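Local coordinates for glycosyl hydrolase family 2, TIM barrel domain protein (Faecalibacterium prausnitzii A2-165, PDB 6ED2) that is a gut bacterial beta-glucuronidase that probably removes glucuronic acid from beta-glucuronide conjugates, drug conjugates among them, at residues Asn25-Leu29 and Thr421-Arg426; Leu169-Thr173 and Ala185-Phe190; Glu208-Ser214 and Thr229-Pro235; Arg321-Ala325 and Ala583-Thr587. All coordinates share one frame; numbering follows the deposited sequence.

In the fold
The four contacts fall into two pairs. Contacts 1 and 3 have centres about 12 Å apart and touch directly: S27 OG lies 2.6 Å from L211 O, a probable hydrogen bond. They join the N-terminal lead-in, the barrel and the middle domain, whose T239 and E241 bind one magnesium ion. Contacts 2 and 4 have centres about 15 Å apart and meet where F190 CG packs 3.6 Å from H322 CE1. The side chains of F190 and H322 lie about 4 Å and 3 Å from a second magnesium ion, beside the barrel mouth where the family's active site is expected. Contacts 3 and 4 are far apart, with about 37 Å between centres.

Contact 1 (Asn25-Leu29 and Thr421-Arg426); sequences NRSLL and TDMIDR
The guanidinium of R26 meets D422 and D425 at its edge, while L28 CD1 of its own segment lies against one face, toward the rim. D422 is the straighter partner. R26 NH1 reaches D422 OD1 at 2.8 Å with an N-H...O angle of 170°, in the guanidinium plane. The two flat groups are nearly coplanar there. D425 comes differently. Its OD2 takes R26 NH1 at 2.7 Å on the anti lone pair, and its carboxylate is turned 60° from the guanidinium. NH1 thus gives a bond to each aspartate. Weak bonds from NE to D422 OD1 and from NH2 to D425 OD2 complete the salt-bridge network. A water accepts from R26 NE and donates to D422 OD1. The arginine reaches this far because CG is anti to the backbone N (chi1 170°) and the chain stays extended to NE. With an alanine in place of D422, R26 is likely to lose its straight in-plane partner and keep D425 as its one acidic mate, so the guanidinium could turn more easily. Beside the ion pairs, L28 CD2 packs 3.3 Å from D422 O and 3.9 Å from R426 CB. D425 OD1 has a second salt bridge, to K428. The contact ties the loop before strand 38-51 to barrel helix 409-427, whose other sides pack on L459 and L463 of helix 449-463 and on W436 of strand 433-440.

Contact 2 (Leu169-Thr173 and Ala185-Phe190); sequences LPAGT and APYFDF
The open end of a two-stranded antiparallel hairpin, strands 172-176 and 182-186 of the sugar-binding domain, is formed by this contact. T173 and A185 make a hydrogen-bonded pair: T173 N gives to A185 O at 3.0 Å, and A185 N gives to T173 O at 2.7 Å. G172 and P186 follow as the last pair, non-hydrogen-bonded. Beyond them Y187 N bonds A171 O at 3.2 Å, on a lone pair in the carbonyl plane. G172 CA sits over the centre of the Y187 ring, 3.6 Å from the centroid, in a CH-pi contact. G172 CA also lies 4.2 Å from P186 CA, close enough that a beta carbon would be expected to clash. On the other flank, P170, after a cis peptide bond, sets CG 3.6 Å from F188 CE2. F188 holds CG between its backbone N and carbonyl carbon (chi1 46°), which brings the ring edge to A171 O. P186 CB lies over one face of that ring, and F188 CD1 over a face of F190. Outside the hairpin, Y187 OH is hydrogen-bonded to E166, A171 shares a backbone hydrogen bond with V381, and L169 packs on helix 409-427.

Contact 3 (Glu208-Ser214 and Thr229-Pro235); sequences ERVLDYS and TVSTNGP
A beta hairpin of strands 210-219 and 223-232 begins at this contact, and a classic bulge interrupts it where L211 and D212 both face S231. L211 N gives a bond of 2.8 Å to S231 O, nearly in line with the carbonyl. D212 N reaches the same oxygen only weakly. S231 N returns a bond of 2.9 Å to D212 O. Further along, S214 and T229 form a hydrogen-bonded pair, and their hydroxyls S214 OG and T229 OG1 meet at 2.8 Å on the same face. Both oxygens are turned between backbone N and carbonyl carbon, at chi1 75° and 73°, which points them at each other. The hairpin belongs to a three-stranded sheet, completed by strand 256-262, in the immunoglobulin-like sandwich of family 2 hydrolases. V230 CG1 packs 4.0 Å from V210 CG1, and the V230 side chain also touches V238 and V240 of the facing sheet, about 9 Å from the bound magnesium ion. At the strand end, T232 OG1 accepts from G234 N in an ST turn. N233 then folds back. Its OD1 accepts from R209 N at 2.9 Å, and its ND2 bonds N25 OD1 and K207 O. Were this asparagine a leucine, R209 N would probably lose its acceptor and N25 OD1 its amide donor. E208 crosses the turn, CG anti to the backbone N (chi1 -177°), which carries E208 OE2 to G234 and within 3.6 Å of P235 CD. A water lies close to both E208 OE2 and T232 OG1, and E208 OE1 bonds H236 ND1.

Contact 4 (Arg321-Ala325 and Ala583-Thr587); sequences RHEDA and ADFQT
H322 lays CD2 over the centre of one face of the F585 ring, 3.5 Å from F585 CD1. The two rings meet obliquely, with planes at 48° and centroids 4.4 Å apart. Next to them the D324 carboxylate straddles the start of the F585 side chain. D324 CG is 3.4 Å from F585 CB, and the carboxylate stands nearly upright to the phenyl ring, at 81°. D324 has CG anti to its backbone N (chi1 169°), which carries the acid across to the opposite loop. There D324 OD1 accepts from Q586 N at 3.0 Å, an almost straight bond. The N-H comes from above the carboxylate plane. Two waters extend the same grip. One donates to D324 OD1 and to Q586 O. The other lies 2.7 Å from D324 OD2 and close to D584 O. The loop is held directly at Q586 N, with a water near D584 O, and F585 between them faces the histidine. Second-shell residues fix both sides of the contact. D324 OD2 is in a salt bridge with R604. H322 ND1 is hydrogen-bonded to Y357 OH, and the H322 side chain lies about 3 Å from a bound magnesium ion. D584 OD1 pairs with K609 in a further salt bridge. The two buried loops follow strands 312-320 and 574-580, the first and last strands of the TIM barrel. These strands run parallel side by side, and the contact joins their loops at the C-terminal mouth of the barrel, before helices 334-347 and 610-621.

Contact 1 (Asn25-Leu29 and Thr421-Arg426)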
# COMPACT_ATOMS: atom_id res chain seq x y z
N ASN A 25 -47.45 -4.14 -26.52
CA ASN A 25 -46.74 -5.41 -26.40
C ASN A 25 -45.64 -5.36 -25.34
O ASN A 25 -44.69 -6.14 -25.42
CB ASN A 25 -46.14 -5.80 -27.75
CG ASN A 25 -47.19 -6.27 -28.75
OD1 ASN A 25 -48.22 -6.85 -28.38
ND2 ASN A 25 -46.94 -6.03 -30.02
N ARG A 26 -45.74 -4.43 -24.39
CA ARG A 26 -44.79 -4.33 -23.29
C ARG A 26 -44.51 -5.69 -22.70
O ARG A 26 -45.42 -6.47 -22.43
CB ARG A 26 -45.34 -3.38 -22.22
CG ARG A 26 -44.54 -3.39 -20.91
CD ARG A 26 -45.10 -2.41 -19.88
NE ARG A 26 -44.37 -2.45 -18.61
CZ ARG A 26 -44.61 -3.34 -17.64
NH1 ARG A 26 -43.91 -3.30 -16.51
NH2 ARG A 26 -45.56 -4.26 -17.80
N SER A 27 -43.23 -6.01 -22.52
CA SER A 27 -42.84 -7.27 -21.90
C SER A 27 -41.45 -7.11 -21.30
O SER A 27 -40.54 -6.66 -21.98
CB SER A 27 -42.84 -8.41 -22.92
OG SER A 27 -42.45 -9.61 -22.28
N LEU A 28 -41.29 -7.52 -20.04
CA LEU A 28 -40.00 -7.44 -19.37
C LEU A 28 -39.39 -8.82 -19.16
O LEU A 28 -38.45 -8.98 -18.37
CB LEU A 28 -40.14 -6.68 -18.05
CG LEU A 28 -40.29 -5.16 -18.24
CD1 LEU A 28 -41.70 -4.80 -18.62
CD2 LEU A 28 -39.89 -4.41 -17.00
N LEU A 29 -39.92 -9.84 -19.84
CA LEU A 29 -39.31 -11.16 -19.83
C LEU A 29 -37.88 -11.13 -20.37
O LEU A 29 -37.58 -10.45 -21.36
CB LEU A 29 -40.17 -12.11 -20.67
CG LEU A 29 -41.56 -12.39 -20.11
CD1 LEU A 29 -42.37 -13.29 -21.05
CD2 LEU A 29 -41.45 -13.01 -18.71
N THR A 421 -43.05 -0.30 -10.92
CA THR A 421 -43.86 -1.22 -11.71
C THR A 421 -42.96 -2.11 -12.56
O THR A 421 -43.13 -3.33 -12.60
CB THR A 421 -44.84 -0.42 -12.58
OG1 THR A 421 -45.71 0.34 -11.74
CG2 THR A 421 -45.66 -1.34 -13.47
N ASP A 422 -41.99 -1.50 -13.24
CA ASP A 422 -41.08 -2.25 -14.10
C ASP A 422 -40.22 -3.19 -13.28
O ASP A 422 -40.02 -4.35 -13.66
CB ASP A 422 -40.24 -1.27 -14.92
CG ASP A 422 -41.05 -0.65 -16.06
OD1 ASP A 422 -42.11 -1.21 -16.36
OD2 ASP A 422 -40.66 0.39 -16.64
N MET A 423 -39.73 -2.75 -12.12
CA MET A 423 -38.90 -3.63 -11.32
C MET A 423 -39.69 -4.86 -10.87
O MET A 423 -39.19 -6.00 -10.97
CB MET A 423 -38.33 -2.91 -10.10
CG MET A 423 -37.63 -3.90 -9.16
SD MET A 423 -36.92 -3.18 -7.67
CE MET A 423 -38.43 -2.81 -6.75
N ILE A 424 -40.91 -4.67 -10.38
CA ILE A 424 -41.66 -5.82 -9.88
C ILE A 424 -42.09 -6.72 -11.04
O ILE A 424 -42.04 -7.95 -10.93
CB ILE A 424 -42.85 -5.35 -9.03
CG1 ILE A 424 -42.32 -4.76 -7.71
CG2 ILE A 424 -43.83 -6.52 -8.78
CD1 ILE A 424 -43.41 -4.44 -6.71
N ASP A 425 -42.51 -6.14 -12.16
CA ASP A 425 -42.83 -6.96 -13.33
C ASP A 425 -41.62 -7.76 -13.82
O ASP A 425 -41.74 -8.94 -14.16
CB ASP A 425 -43.40 -6.09 -14.45
CG ASP A 425 -44.89 -5.80 -14.26
OD1 ASP A 425 -45.57 -6.62 -13.58
OD2 ASP A 425 -45.35 -4.75 -14.76
N ARG A 426 -40.43 -7.15 -13.84
CA ARG A 426 -39.24 -7.85 -14.33
C ARG A 426 -38.82 -8.97 -13.38
O ARG A 426 -38.41 -10.05 -13.83
CB ARG A 426 -38.08 -6.87 -14.52
CG ARG A 426 -36.90 -7.45 -15.33
CD ARG A 426 -35.68 -6.52 -15.22
NE ARG A 426 -35.17 -6.53 -13.85
CZ ARG A 426 -33.99 -6.03 -13.48
NH1 ARG A 426 -33.18 -5.48 -14.38
NH2 ARG A 426 -33.62 -6.10 -12.20
O HOH W 1 -42.33 -0.16 -19.17

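Contact 2 (Leu169-Thr173 and Ala185-Phe190)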
# COMPACT_ATOMS: atom_id res chain seq x y z
N LEU A 169 -35.15 9.06 -10.78
CA LEU A 169 -34.50 8.09 -9.92
C LEU A 169 -33.23 7.61 -10.60
O LEU A 169 -33.31 6.95 -11.65
CB LEU A 169 -35.44 6.92 -9.65
CG LEU A 169 -36.63 7.11 -8.72
CD1 LEU A 169 -37.73 7.99 -9.32
CD2 LEU A 169 -37.16 5.74 -8.42
N PRO A 170 -32.03 7.88 -10.05
CA PRO A 170 -31.75 8.55 -8.77
C PRO A 170 -31.73 10.07 -8.90
O PRO A 170 -31.60 10.60 -10.01
CB PRO A 170 -30.37 8.03 -8.40
CG PRO A 170 -29.69 7.87 -9.74
CD PRO A 170 -30.78 7.44 -10.71
N ALA A 171 -31.84 10.78 -7.78
CA ALA A 171 -32.06 12.22 -7.79
C ALA A 171 -30.75 12.99 -7.64
O ALA A 171 -29.82 12.56 -6.95
CB ALA A 171 -33.02 12.61 -6.66
N GLY A 172 -30.70 14.15 -8.27
CA GLY A 172 -29.57 15.03 -8.07
C GLY A 172 -29.79 16.30 -8.84
O GLY A 172 -30.93 16.63 -9.19
N THR A 173 -28.71 17.01 -9.11
CA THR A 173 -28.78 18.16 -10.01
C THR A 173 -27.55 18.13 -10.90
O THR A 173 -26.68 17.26 -10.77
CB THR A 173 -28.90 19.48 -9.23
OG1 THR A 173 -28.99 20.57 -10.16
CG2 THR A 173 -27.70 19.71 -8.30
N ALA A 185 -24.07 16.61 -10.26
CA ALA A 185 -23.98 16.85 -8.82
C ALA A 185 -25.00 15.95 -8.13
O ALA A 185 -26.12 16.39 -7.83
CB ALA A 185 -24.23 18.32 -8.49
N PRO A 186 -24.64 14.70 -7.88
CA PRO A 186 -25.62 13.76 -7.32
C PRO A 186 -26.00 14.12 -5.90
O PRO A 186 -25.19 14.68 -5.15
CB PRO A 186 -24.88 12.41 -7.35
CG PRO A 186 -23.69 12.61 -8.24
CD PRO A 186 -23.33 14.06 -8.12
N TYR A 187 -27.24 13.79 -5.52
CA TYR A 187 -27.62 13.76 -4.12
C TYR A 187 -27.34 12.40 -3.51
O TYR A 187 -27.83 12.12 -2.41
CB TYR A 187 -29.11 14.10 -3.92
CG TYR A 187 -29.55 15.45 -4.43
CD1 TYR A 187 -28.62 16.45 -4.74
CD2 TYR A 187 -30.90 15.73 -4.61
CE1 TYR A 187 -29.03 17.68 -5.22
CE2 TYR A 187 -31.32 16.94 -5.08
CZ TYR A 187 -30.39 17.91 -5.39
OH TYR A 187 -30.82 19.12 -5.86
N PHE A 188 -26.60 11.55 -4.22
CA PHE A 188 -26.32 10.20 -3.79
C PHE A 188 -24.82 9.97 -3.75
O PHE A 188 -24.03 10.72 -4.31
CB PHE A 188 -27.00 9.15 -4.69
CG PHE A 188 -26.84 9.41 -6.16
CD1 PHE A 188 -25.73 8.91 -6.85
CD2 PHE A 188 -27.80 10.13 -6.86
CE1 PHE A 188 -25.58 9.14 -8.23
CE2 PHE A 188 -27.66 10.38 -8.22
CZ PHE A 188 -26.55 9.88 -8.91
N ASP A 189 -24.38 8.95 -3.01
CA ASP A 189 -22.94 8.85 -2.77
C ASP A 189 -22.18 8.32 -3.98
O ASP A 189 -21.03 8.71 -4.20
CB ASP A 189 -22.68 7.97 -1.53
CG ASP A 189 -21.23 8.05 -1.02
OD1 ASP A 189 -20.87 7.26 -0.12
OD2 ASP A 189 -20.46 8.90 -1.51
N PHE A 190 -22.80 7.49 -4.82
CA PHE A 190 -22.07 6.72 -5.82
C PHE A 190 -21.84 7.52 -7.10
O PHE A 190 -22.56 8.47 -7.40
CB PHE A 190 -22.78 5.38 -6.11
CG PHE A 190 -24.26 5.51 -6.44
CD1 PHE A 190 -24.70 5.46 -7.76
CD2 PHE A 190 -25.21 5.63 -5.43
CE1 PHE A 190 -26.06 5.55 -8.08
CE2 PHE A 190 -26.57 5.71 -5.74
CZ PHE A 190 -26.99 5.67 -7.07

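Contact 3 (Glu208-Ser214 and Thr229-Pro235)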
# COMPACT_ATOMS: atom_id res chain seq x y z
N GLU A 208 -48.04 -12.99 -32.33
CA GLU A 208 -48.82 -13.37 -31.16
C GLU A 208 -47.91 -14.11 -30.19
O GLU A 208 -47.40 -15.19 -30.52
CB GLU A 208 -50.01 -14.25 -31.55
CG GLU A 208 -50.88 -14.57 -30.34
CD GLU A 208 -52.09 -15.43 -30.67
OE1 GLU A 208 -52.38 -15.63 -31.86
OE2 GLU A 208 -52.76 -15.90 -29.71
N ARG A 209 -47.72 -13.57 -28.99
CA ARG A 209 -46.70 -14.13 -28.12
C ARG A 209 -47.03 -13.88 -26.66
O ARG A 209 -47.81 -12.99 -26.32
CB ARG A 209 -45.33 -13.54 -28.45
CG ARG A 209 -45.30 -12.02 -28.35
CD ARG A 209 -43.89 -11.54 -28.52
NE ARG A 209 -43.75 -10.09 -28.61
CZ ARG A 209 -43.98 -9.38 -29.71
NH1 ARG A 209 -44.40 -9.98 -30.82
NH2 ARG A 209 -43.79 -8.07 -29.69
N VAL A 210 -46.41 -14.69 -25.80
CA VAL A 210 -46.38 -14.44 -24.38
C VAL A 210 -45.70 -13.11 -24.09
O VAL A 210 -44.59 -12.85 -24.56
CB VAL A 210 -45.66 -15.58 -23.67
CG1 VAL A 210 -45.69 -15.36 -22.15
CG2 VAL A 210 -46.28 -16.90 -24.08
N LEU A 211 -46.36 -12.25 -23.29
CA LEU A 211 -45.78 -11.01 -22.80
C LEU A 211 -45.38 -11.06 -21.33
O LEU A 211 -44.51 -10.30 -20.91
CB LEU A 211 -46.75 -9.84 -22.99
CG LEU A 211 -47.37 -9.66 -24.37
CD1 LEU A 211 -48.48 -8.64 -24.29
CD2 LEU A 211 -46.34 -9.22 -25.39
N ASP A 212 -46.00 -11.94 -20.55
CA ASP A 212 -45.75 -11.94 -19.12
C ASP A 212 -46.34 -13.21 -18.53
O ASP A 212 -47.17 -13.88 -19.15
CB ASP A 212 -46.36 -10.70 -18.44
CG ASP A 212 -45.78 -10.43 -17.05
OD1 ASP A 212 -44.74 -11.02 -16.69
OD2 ASP A 212 -46.39 -9.64 -16.30
N TYR A 213 -45.88 -13.55 -17.33
CA TYR A 213 -46.48 -14.61 -16.55
C TYR A 213 -46.17 -14.31 -15.10
O TYR A 213 -45.26 -13.54 -14.79
CB TYR A 213 -45.98 -16.00 -16.96
CG TYR A 213 -44.60 -16.35 -16.44
CD1 TYR A 213 -44.44 -17.06 -15.26
CD2 TYR A 213 -43.44 -15.98 -17.15
CE1 TYR A 213 -43.18 -17.39 -14.78
CE2 TYR A 213 -42.16 -16.32 -16.68
CZ TYR A 213 -42.05 -17.02 -15.49
OH TYR A 213 -40.81 -17.37 -14.98
N SER A 214 -46.96 -14.91 -14.22
CA SER A 214 -46.79 -14.72 -12.79
C SER A 214 -46.97 -16.07 -12.12
O SER A 214 -47.64 -16.95 -12.67
CB SER A 214 -47.81 -13.70 -12.21
OG SER A 214 -49.11 -14.27 -12.11
N THR A 229 -50.49 -17.18 -13.82
CA THR A 229 -51.19 -16.54 -14.91
C THR A 229 -50.21 -16.40 -16.07
O THR A 229 -48.99 -16.37 -15.88
CB THR A 229 -51.77 -15.16 -14.51
OG1 THR A 229 -50.73 -14.19 -14.38
CG2 THR A 229 -52.54 -15.26 -13.18
N VAL A 230 -50.76 -16.33 -17.29
CA VAL A 230 -50.00 -15.99 -18.49
C VAL A 230 -50.74 -14.89 -19.23
O VAL A 230 -51.95 -14.99 -19.44
CB VAL A 230 -49.82 -17.22 -19.41
CG1 VAL A 230 -49.08 -16.81 -20.70
CG2 VAL A 230 -49.11 -18.32 -18.68
N SER A 231 -50.02 -13.86 -19.65
CA SER A 231 -50.57 -12.80 -20.48
C SER A 231 -50.01 -12.91 -21.90
O SER A 231 -48.79 -12.82 -22.08
CB SER A 231 -50.26 -11.43 -19.88
OG SER A 231 -50.82 -11.32 -18.58
N THR A 232 -50.88 -13.09 -22.88
CA THR A 232 -50.52 -13.00 -24.29
C THR A 232 -51.24 -11.82 -24.92
O THR A 232 -52.20 -11.30 -24.36
CB THR A 232 -50.86 -14.29 -25.05
OG1 THR A 232 -52.21 -14.22 -25.53
CG2 THR A 232 -50.70 -15.48 -24.17
N ASN A 233 -50.74 -11.39 -26.09
CA ASN A 233 -51.39 -10.35 -26.88
C ASN A 233 -52.36 -10.92 -27.92
O ASN A 233 -52.63 -10.25 -28.93
CB ASN A 233 -50.35 -9.46 -27.57
CG ASN A 233 -49.51 -10.24 -28.60
OD1 ASN A 233 -49.64 -11.46 -28.73
ND2 ASN A 233 -48.63 -9.53 -29.30
N GLY A 234 -52.87 -12.13 -27.72
CA GLY A 234 -53.81 -12.70 -28.67
C GLY A 234 -54.75 -13.74 -28.08
O GLY A 234 -54.73 -14.03 -26.88
N PRO A 235 -55.60 -14.33 -28.93
CA PRO A 235 -56.68 -15.19 -28.45
C PRO A 235 -56.40 -16.68 -28.38
O PRO A 235 -57.25 -17.42 -27.88
CB PRO A 235 -57.78 -14.92 -29.49
CG PRO A 235 -56.99 -14.77 -30.77
CD PRO A 235 -55.76 -13.98 -30.36
O HOH W 2 -52.48 -16.22 -27.11

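Contact 4 (Arg321-Ala325 and Ala583-Thr587)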
# COMPACT_ATOMS: atom_id res chain seq x y z
N ARG A 321 -24.73 -4.10 -1.97
CA ARG A 321 -23.82 -4.25 -3.08
C ARG A 321 -23.80 -3.00 -3.95
O ARG A 321 -24.41 -1.96 -3.62
CB ARG A 321 -24.21 -5.49 -3.89
CG ARG A 321 -23.91 -6.81 -3.18
CD ARG A 321 -24.19 -8.00 -4.10
NE ARG A 321 -23.41 -7.83 -5.32
CZ ARG A 321 -22.18 -8.30 -5.49
NH1 ARG A 321 -21.62 -9.01 -4.52
NH2 ARG A 321 -21.52 -8.06 -6.61
N HIS A 322 -23.08 -3.09 -5.05
CA HIS A 322 -23.15 -2.14 -6.14
C HIS A 322 -22.84 -2.89 -7.42
O HIS A 322 -22.15 -3.93 -7.40
CB HIS A 322 -22.17 -0.96 -5.96
CG HIS A 322 -22.81 0.31 -5.47
ND1 HIS A 322 -23.83 0.95 -6.16
CD2 HIS A 322 -22.57 1.06 -4.36
CE1 HIS A 322 -24.19 2.03 -5.49
NE2 HIS A 322 -23.45 2.12 -4.40
N GLU A 323 -23.36 -2.40 -8.53
CA GLU A 323 -22.87 -2.84 -9.83
C GLU A 323 -21.69 -1.92 -10.14
O GLU A 323 -21.85 -0.80 -10.64
CB GLU A 323 -23.96 -2.78 -10.89
CG GLU A 323 -24.97 -3.91 -10.79
CD GLU A 323 -25.99 -3.85 -11.92
OE1 GLU A 323 -26.66 -2.80 -12.08
OE2 GLU A 323 -26.10 -4.85 -12.67
N ASP A 324 -20.49 -2.38 -9.77
CA ASP A 324 -19.32 -1.52 -9.80
C ASP A 324 -18.09 -2.42 -9.88
O ASP A 324 -18.00 -3.41 -9.15
CB ASP A 324 -19.28 -0.63 -8.54
CG ASP A 324 -17.95 0.09 -8.37
OD1 ASP A 324 -17.90 1.31 -8.63
OD2 ASP A 324 -16.95 -0.55 -7.94
N ALA A 325 -17.15 -2.07 -10.76
CA ALA A 325 -15.88 -2.78 -10.86
C ALA A 325 -14.89 -1.86 -11.56
O ALA A 325 -15.27 -0.83 -12.13
CB ALA A 325 -16.02 -4.12 -11.60
N ALA A 583 -17.99 -4.50 -1.52
CA ALA A 583 -16.66 -4.19 -2.04
C ALA A 583 -16.50 -2.68 -2.18
O ALA A 583 -17.47 -1.95 -2.39
CB ALA A 583 -16.43 -4.89 -3.39
N ASP A 584 -15.25 -2.21 -2.07
CA ASP A 584 -14.93 -0.82 -2.38
C ASP A 584 -15.49 -0.46 -3.75
O ASP A 584 -15.42 -1.26 -4.69
CB ASP A 584 -13.41 -0.58 -2.37
CG ASP A 584 -12.73 -0.96 -1.03
OD1 ASP A 584 -13.37 -0.91 0.05
OD2 ASP A 584 -11.52 -1.30 -1.08
N PHE A 585 -16.05 0.75 -3.86
CA PHE A 585 -16.73 1.16 -5.08
C PHE A 585 -16.50 2.64 -5.28
O PHE A 585 -16.09 3.36 -4.36
CB PHE A 585 -18.24 0.84 -5.04
CG PHE A 585 -19.00 1.56 -3.93
CD1 PHE A 585 -19.59 2.79 -4.17
CD2 PHE A 585 -19.14 0.99 -2.67
CE1 PHE A 585 -20.29 3.46 -3.16
CE2 PHE A 585 -19.84 1.65 -1.65
CZ PHE A 585 -20.42 2.88 -1.90
N GLN A 586 -16.79 3.11 -6.50
CA GLN A 586 -16.49 4.47 -6.90
C GLN A 586 -17.60 5.44 -6.50
O GLN A 586 -18.79 5.16 -6.68
CB GLN A 586 -16.27 4.56 -8.41
CG GLN A 586 -15.50 5.80 -8.81
CD GLN A 586 -14.14 5.82 -8.16
OE1 GLN A 586 -13.42 4.82 -8.22
NE2 GLN A 586 -13.78 6.92 -7.50
N THR A 587 -17.19 6.59 -6.00
CA THR A 587 -18.04 7.73 -5.66
C THR A 587 -17.54 8.94 -6.43
O THR A 587 -16.50 8.89 -7.08
CB THR A 587 -18.01 8.02 -4.16
OG1 THR A 587 -16.71 8.52 -3.81
CG2 THR A 587 -18.30 6.75 -3.35
O HOH W 3 -17.00 -2.64 -6.21
O HOH W 4 -19.94 3.06 -7.98